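Local coordinates for protein catalase (Corynebacterium glutamicum, PDB 4B7F) that breaks hydrogen peroxide down to water and oxygen as a haem catalase, and carries bound NADPH, at residues 77-82 with 98-103; 229-234 with 272-277. All coordinates share one frame; numbering follows the deposited sequence.

Contact 1 (77-82 with 98-103); sequences FGELHI and GKVTPL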
# COMPACT_ATOMS: atom_id res chain seq x y z
N PHE A 77 -25.40 -14.13 -6.58
CA PHE A 77 -25.19 -15.32 -5.77
C PHE A 77 -26.32 -16.29 -6.04
O PHE A 77 -27.36 -15.90 -6.57
CB PHE A 77 -25.14 -14.95 -4.29
CG PHE A 77 -23.97 -14.08 -3.94
CD1 PHE A 77 -24.00 -12.71 -4.18
CD2 PHE A 77 -22.81 -14.64 -3.40
CE1 PHE A 77 -22.91 -11.91 -3.88
CE2 PHE A 77 -21.71 -13.85 -3.10
CZ PHE A 77 -21.76 -12.47 -3.34
N GLY A 78 -26.12 -17.56 -5.72
CA GLY A 78 -27.14 -18.54 -6.04
C GLY A 78 -26.86 -19.89 -5.46
O GLY A 78 -26.32 -20.00 -4.35
N GLU A 79 -27.23 -20.94 -6.19
CA GLU A 79 -27.17 -22.30 -5.65
C GLU A 79 -26.80 -23.30 -6.73
O GLU A 79 -27.33 -23.25 -7.86
CB GLU A 79 -28.54 -22.70 -5.07
CG GLU A 79 -29.13 -21.71 -4.09
CD GLU A 79 -30.56 -22.03 -3.70
OE1 GLU A 79 -31.09 -23.07 -4.14
OE2 GLU A 79 -31.15 -21.22 -2.95
N LEU A 80 -25.91 -24.23 -6.39
CA LEU A 80 -25.60 -25.35 -7.28
C LEU A 80 -26.41 -26.55 -6.81
O LEU A 80 -26.41 -26.88 -5.62
CB LEU A 80 -24.11 -25.69 -7.22
CG LEU A 80 -23.61 -26.96 -7.91
CD1 LEU A 80 -23.75 -26.86 -9.43
CD2 LEU A 80 -22.16 -27.26 -7.50
N HIS A 81 -27.11 -27.22 -7.74
CA HIS A 81 -27.90 -28.39 -7.40
C HIS A 81 -27.44 -29.60 -8.21
O HIS A 81 -27.43 -29.56 -9.45
CB HIS A 81 -29.39 -28.13 -7.65
CG HIS A 81 -30.02 -27.14 -6.72
ND1 HIS A 81 -30.89 -27.51 -5.72
CD2 HIS A 81 -29.91 -25.79 -6.64
CE1 HIS A 81 -31.28 -26.43 -5.05
NE2 HIS A 81 -30.70 -25.38 -5.59
N ILE A 82 -27.06 -30.68 -7.52
CA ILE A 82 -26.61 -31.89 -8.22
C ILE A 82 -27.78 -32.81 -8.49
O ILE A 82 -28.52 -33.16 -7.57
CB ILE A 82 -25.55 -32.67 -7.39
CG1 ILE A 82 -24.37 -31.77 -7.04
CG2 ILE A 82 -25.08 -33.91 -8.15
CD1 ILE A 82 -23.77 -31.04 -8.23
N GLY A 98 -27.30 -35.26 -4.83
CA GLY A 98 -28.20 -34.48 -4.00
C GLY A 98 -27.65 -33.24 -3.31
O GLY A 98 -28.39 -32.57 -2.58
N LYS A 99 -26.38 -32.92 -3.52
CA LYS A 99 -25.75 -31.79 -2.84
C LYS A 99 -26.28 -30.44 -3.32
O LYS A 99 -26.45 -30.24 -4.52
CB LYS A 99 -24.23 -31.82 -3.04
CG LYS A 99 -23.52 -32.93 -2.28
CD LYS A 99 -23.39 -32.60 -0.80
CE LYS A 99 -22.72 -33.75 -0.04
NZ LYS A 99 -22.07 -33.27 1.22
N VAL A 100 -26.56 -29.54 -2.38
CA VAL A 100 -26.90 -28.15 -2.69
C VAL A 100 -25.84 -27.23 -2.07
O VAL A 100 -25.63 -27.24 -0.85
CB VAL A 100 -28.30 -27.77 -2.20
CG1 VAL A 100 -28.64 -26.31 -2.53
CG2 VAL A 100 -29.32 -28.71 -2.84
N THR A 101 -25.16 -26.47 -2.93
CA THR A 101 -24.02 -25.65 -2.51
C THR A 101 -24.27 -24.19 -2.88
O THR A 101 -24.67 -23.89 -4.00
CB THR A 101 -22.75 -26.16 -3.19
OG1 THR A 101 -22.61 -27.56 -2.93
CG2 THR A 101 -21.50 -25.40 -2.69
N PRO A 102 -24.03 -23.27 -1.92
CA PRO A 102 -24.16 -21.84 -2.25
C PRO A 102 -23.09 -21.42 -3.27
O PRO A 102 -22.01 -22.02 -3.32
CB PRO A 102 -23.91 -21.14 -0.90
CG PRO A 102 -24.11 -22.21 0.14
CD PRO A 102 -23.71 -23.49 -0.50
N LEU A 103 -23.37 -20.40 -4.07
CA LEU A 103 -22.39 -19.96 -5.04
C LEU A 103 -22.35 -18.44 -5.16
O LEU A 103 -23.31 -17.75 -4.82
CB LEU A 103 -22.65 -20.59 -6.42
CG LEU A 103 -23.83 -20.09 -7.26
CD1 LEU A 103 -23.46 -18.88 -8.14
CD2 LEU A 103 -24.32 -21.22 -8.14
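The backbone N of Leu80 donates to Thr101 O at 2.7 Å, almost straight at 175° and in the plane of the carbonyl. It is one of five backbone hydrogen bonds that join 77-82 to 98-103 as antiparallel strands. Thr101 N returns a bond to Leu80 O, and Gly78 and Leu103 form a second reciprocal pair, whose donors stand well above the carbonyl planes. At the end of strand 73-82, Ile82 N donates to Lys99 O, in the loop just before strand 100-108, at 3.1 Å.

On one face, Val100 CG1 sits over the His81 ring, 3.9 Å from its centroid, in a CH-pi contact, while Val100 CG2 comes to 3.5 Å from His81 ND1. The ring is further fixed at its edge: His81 NE2 donates in plane to the anti lone pair of Glu79 OE1 at 2.8 Å. Glu79 OE2 is in turn bonded to Asn313 and to the backbone of Ala5, which anchors the carboxylate that holds His81. The Tyr309 ring also meets His81, nearly parallel to it.

The face of Leu80, Thr101 and Leu103 is mostly apolar. Leu103, its CG lying between backbone N and carbonyl carbon (chi1 74°), folds over the opposite strand and puts CD2 3.5 Å from Glu79 N. Leu103 CG packs on the backbone of Gly78, 3.5 Å from Gly78 C. Phe130 and Phe310, from the flanking strands 125-132 and 305-314, cover Leu80 and Leu103. This is regular antiparallel pairing within the curled beta-barrel at the heart of the haem catalase fold.

Contact 2 (229-234 with 272-277); sequences HFKTRQ and DVKVQI. With NDP (NADPH dihydro-nicotinamide-adenine-dinucleotide phosphate), chain F.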
# COMPACT_ATOMS: atom_id res chain seq x y z
N HIS A 229 -18.63 -27.55 -18.92
CA HIS A 229 -19.52 -26.78 -19.76
C HIS A 229 -20.77 -26.36 -19.01
O HIS A 229 -21.47 -27.21 -18.45
CB HIS A 229 -19.98 -27.57 -20.97
CG HIS A 229 -18.88 -28.03 -21.86
ND1 HIS A 229 -18.70 -27.58 -23.08
CD2 HIS A 229 -17.88 -28.92 -21.64
CE1 HIS A 229 -17.65 -28.15 -23.59
NE2 HIS A 229 -17.16 -28.96 -22.71
N PHE A 230 -21.05 -25.07 -18.99
CA PHE A 230 -22.22 -24.53 -18.32
C PHE A 230 -23.16 -24.02 -19.39
O PHE A 230 -22.95 -22.95 -19.97
CB PHE A 230 -21.80 -23.40 -17.35
CG PHE A 230 -20.66 -23.78 -16.44
CD1 PHE A 230 -20.81 -24.80 -15.50
CD2 PHE A 230 -19.43 -23.14 -16.52
CE1 PHE A 230 -19.76 -25.17 -14.66
CE2 PHE A 230 -18.38 -23.49 -15.68
CZ PHE A 230 -18.54 -24.51 -14.75
N LYS A 231 -24.20 -24.80 -19.68
CA LYS A 231 -25.03 -24.53 -20.85
C LYS A 231 -26.25 -23.70 -20.46
O LYS A 231 -27.04 -24.10 -19.60
CB LYS A 231 -25.45 -25.84 -21.50
CG LYS A 231 -24.29 -26.80 -21.70
CD LYS A 231 -23.31 -26.28 -22.73
CE LYS A 231 -23.97 -26.13 -24.10
NZ LYS A 231 -23.01 -25.64 -25.13
N THR A 232 -26.39 -22.53 -21.08
CA THR A 232 -27.41 -21.59 -20.65
C THR A 232 -28.82 -22.06 -21.01
O THR A 232 -29.11 -22.42 -22.15
CB THR A 232 -27.18 -20.19 -21.23
OG1 THR A 232 -28.33 -19.38 -20.95
CG2 THR A 232 -26.95 -20.26 -22.74
N ARG A 233 -29.71 -22.06 -20.02
CA ARG A 233 -31.10 -22.38 -20.29
C ARG A 233 -31.82 -21.21 -20.93
O ARG A 233 -32.92 -21.37 -21.47
CB ARG A 233 -31.82 -22.83 -19.03
CG ARG A 233 -31.50 -24.24 -18.63
CD ARG A 233 -32.64 -24.83 -17.84
NE ARG A 233 -32.20 -25.99 -17.07
CZ ARG A 233 -32.82 -26.46 -16.00
NH1 ARG A 233 -33.93 -25.87 -15.57
NH2 ARG A 233 -32.34 -27.51 -15.36
N GLN A 234 -31.21 -20.03 -20.89
CA GLN A 234 -31.78 -18.85 -21.55
C GLN A 234 -31.48 -18.86 -23.05
O GLN A 234 -32.18 -18.23 -23.85
CB GLN A 234 -31.26 -17.56 -20.89
CG GLN A 234 -31.78 -17.35 -19.47
CD GLN A 234 -31.20 -18.34 -18.47
OE1 GLN A 234 -31.93 -19.05 -17.77
NE2 GLN A 234 -29.87 -18.38 -18.40
N ASP A 272 -27.24 -25.38 -17.01
CA ASP A 272 -27.04 -26.80 -16.76
C ASP A 272 -25.54 -27.11 -16.72
O ASP A 272 -24.79 -26.72 -17.62
CB ASP A 272 -27.75 -27.63 -17.83
CG ASP A 272 -29.26 -27.56 -17.70
OD1 ASP A 272 -29.77 -27.83 -16.59
OD2 ASP A 272 -29.93 -27.21 -18.69
N VAL A 273 -25.12 -27.78 -15.65
CA VAL A 273 -23.71 -28.14 -15.48
C VAL A 273 -23.43 -29.49 -16.12
O VAL A 273 -24.08 -30.50 -15.78
CB VAL A 273 -23.34 -28.19 -13.98
CG1 VAL A 273 -21.88 -28.50 -13.83
CG2 VAL A 273 -23.68 -26.86 -13.29
N LYS A 274 -22.49 -29.53 -17.05
CA LYS A 274 -22.13 -30.78 -17.70
C LYS A 274 -20.62 -30.86 -17.81
O LYS A 274 -19.95 -29.83 -17.69
CB LYS A 274 -22.76 -30.86 -19.11
CG LYS A 274 -24.24 -30.50 -19.17
CD LYS A 274 -24.80 -30.70 -20.58
CE LYS A 274 -26.27 -30.29 -20.67
NZ LYS A 274 -27.14 -31.10 -19.77
N VAL A 275 -20.10 -32.06 -18.03
CA VAL A 275 -18.67 -32.25 -18.28
C VAL A 275 -18.40 -33.15 -19.48
O VAL A 275 -19.24 -33.99 -19.84
CB VAL A 275 -17.94 -32.91 -17.07
CG1 VAL A 275 -17.68 -31.87 -15.96
CG2 VAL A 275 -18.76 -34.08 -16.54
N GLN A 276 -17.24 -32.97 -20.11
CA GLN A 276 -16.71 -33.98 -21.01
C GLN A 276 -15.78 -34.79 -20.15
O GLN A 276 -15.12 -34.22 -19.28
CB GLN A 276 -15.91 -33.33 -22.15
CG GLN A 276 -16.75 -32.52 -23.12
CD GLN A 276 -15.93 -31.85 -24.20
OE1 GLN A 276 -15.22 -30.88 -23.95
NE2 GLN A 276 -16.02 -32.38 -25.43
N ILE A 277 -15.75 -36.10 -20.34
CA ILE A 277 -14.87 -36.94 -19.54
C ILE A 277 -13.99 -37.80 -20.42
O ILE A 277 -14.47 -38.67 -21.14
CB ILE A 277 -15.65 -37.80 -18.54
CG1 ILE A 277 -16.50 -36.90 -17.63
CG2 ILE A 277 -14.70 -38.67 -17.71
CD1 ILE A 277 -17.45 -37.66 -16.73
PA NDP F . -19.98 -30.03 -32.49
O1A NDP F . -20.87 -30.00 -33.68
O2A NDP F . -20.22 -31.23 -31.64
O5B NDP F . -20.27 -28.65 -31.71
C5B NDP F . -19.89 -27.43 -32.31
C4B NDP F . -20.04 -26.37 -31.23
O4B NDP F . -19.89 -25.07 -31.77
C3B NDP F . -21.41 -26.47 -30.56
O3B NDP F . -21.28 -26.44 -29.16
C2B NDP F . -22.10 -25.21 -31.04
O2B NDP F . -23.09 -24.74 -30.16
C1B NDP F . -20.93 -24.27 -31.24
N9A NDP F . -21.29 -23.09 -32.06
C8A NDP F . -22.37 -22.93 -32.89
N7A NDP F . -22.33 -21.69 -33.42
C5A NDP F . -21.22 -21.05 -32.94
C6A NDP F . -20.69 -19.78 -33.16
N6A NDP F . -21.44 -18.82 -33.71
N1A NDP F . -19.52 -19.41 -32.51
C2A NDP F . -18.90 -20.31 -31.67
N3A NDP F . -19.42 -21.57 -31.46
C4A NDP F . -20.57 -21.93 -32.09
O3 NDP F . -18.46 -29.89 -33.01
PN NDP F . -17.13 -30.11 -32.10
O1N NDP F . -17.47 -30.26 -30.67
O2N NDP F . -16.26 -31.11 -32.77
O5D NDP F . -16.36 -28.72 -32.34
C5D NDP F . -16.45 -28.06 -33.59
C4D NDP F . -16.05 -26.60 -33.42
O4D NDP F . -16.98 -25.92 -32.60
C3D NDP F . -14.70 -26.49 -32.72
O3D NDP F . -13.61 -26.44 -33.64
C2D NDP F . -14.83 -25.21 -31.91
O2D NDP F . -14.32 -24.14 -32.65
C1D NDP F . -16.32 -24.99 -31.75
N1N NDP F . -16.76 -25.18 -30.35
C2N NDP F . -16.35 -26.30 -29.68
C3N NDP F . -16.82 -26.62 -28.41
C7N NDP F . -16.31 -27.88 -27.76
O7N NDP F . -16.09 -27.88 -26.37
N7N NDP F . -16.06 -28.96 -28.50
C4N NDP F . -17.82 -25.74 -27.69
C5N NDP F . -18.19 -24.54 -28.51
C6N NDP F . -17.65 -24.31 -29.78
P2B NDP F . -24.64 -25.21 -30.33
O1X NDP F . -25.15 -24.84 -31.72
O2X NDP F . -24.77 -26.69 -30.10
O3X NDP F . -25.45 -24.45 -29.31
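The His229 ring meets its partners at its edge: O7N of the NADPH carboxamide lies in plane, 3.2 Å from His229 CE1, and Gln276 OE1 approaches close to the plane and accepts from His229 NE2 at 3.0 Å. Ring and amide are nearly perpendicular, 86° apart, and the donor stands above the Gln276 carbonyl plane. With CG beside its own backbone N (chi1 -60°), the imidazole leans across to the opposite strand and reaches both oxygens. Gln276 NE2 is bonded to the backbone oxygens of Trp297 and Tyr302, which holds the amide that orients the histidine. Another ring, Phe209, meets His229 at a steep angle.

At the far end, Arg233 grips Asp272 side-on in a salt bridge. Arg233 NE donates to Asp272 OD2 at 3.0 Å. Arg233 NH2 meets the syn lone pair of Asp272 OD1 at 2.9 Å, and the guanidinium and carboxylate planes are turned 39° apart. Tyr309 adds a cation-pi contact to Arg233.

Between these ends, His229 with Lys274 and Lys231 with Asp272 are antiparallel hydrogen-bonded pairs, each bonded in both directions. On the face opposite the histidine, Phe230 and Val273 run side by side, with Phe230 CE1 at the ring edge 4.0 Å from Val273 CG1. Lys231 turns its amine away to a salt bridge with Asp207. Strand 223-232 is flanked by strand 208-209 through Phe230 and Gly208, whereas strand 270-279 pairs on its other side with strand 305-314; helices 241-250 and 254-264 occupy the connection between the two paired strands.

How the contacts relate
From the N terminus, contact 1 comes first: strand 73-82 turns back through a linker without helix or strand and pairs with strand 100-108, closing a short loop. The chain then passes through strands 125-132 and 135-142 and several helices before strand 223-232 opens contact 2, which closes on strand 270-279 after a longer, largely helical connection. The two loops follow in series, neither nesting nor crossing. Strand 305-314 bridges them, pairing with 73-82 on one side and 270-279 on the other, so both contacts belong to one curled antiparallel sheet. Their centres lie about 15 Å apart, and Leu80 CD1 packs against Val273 CG2 at 3.9 Å.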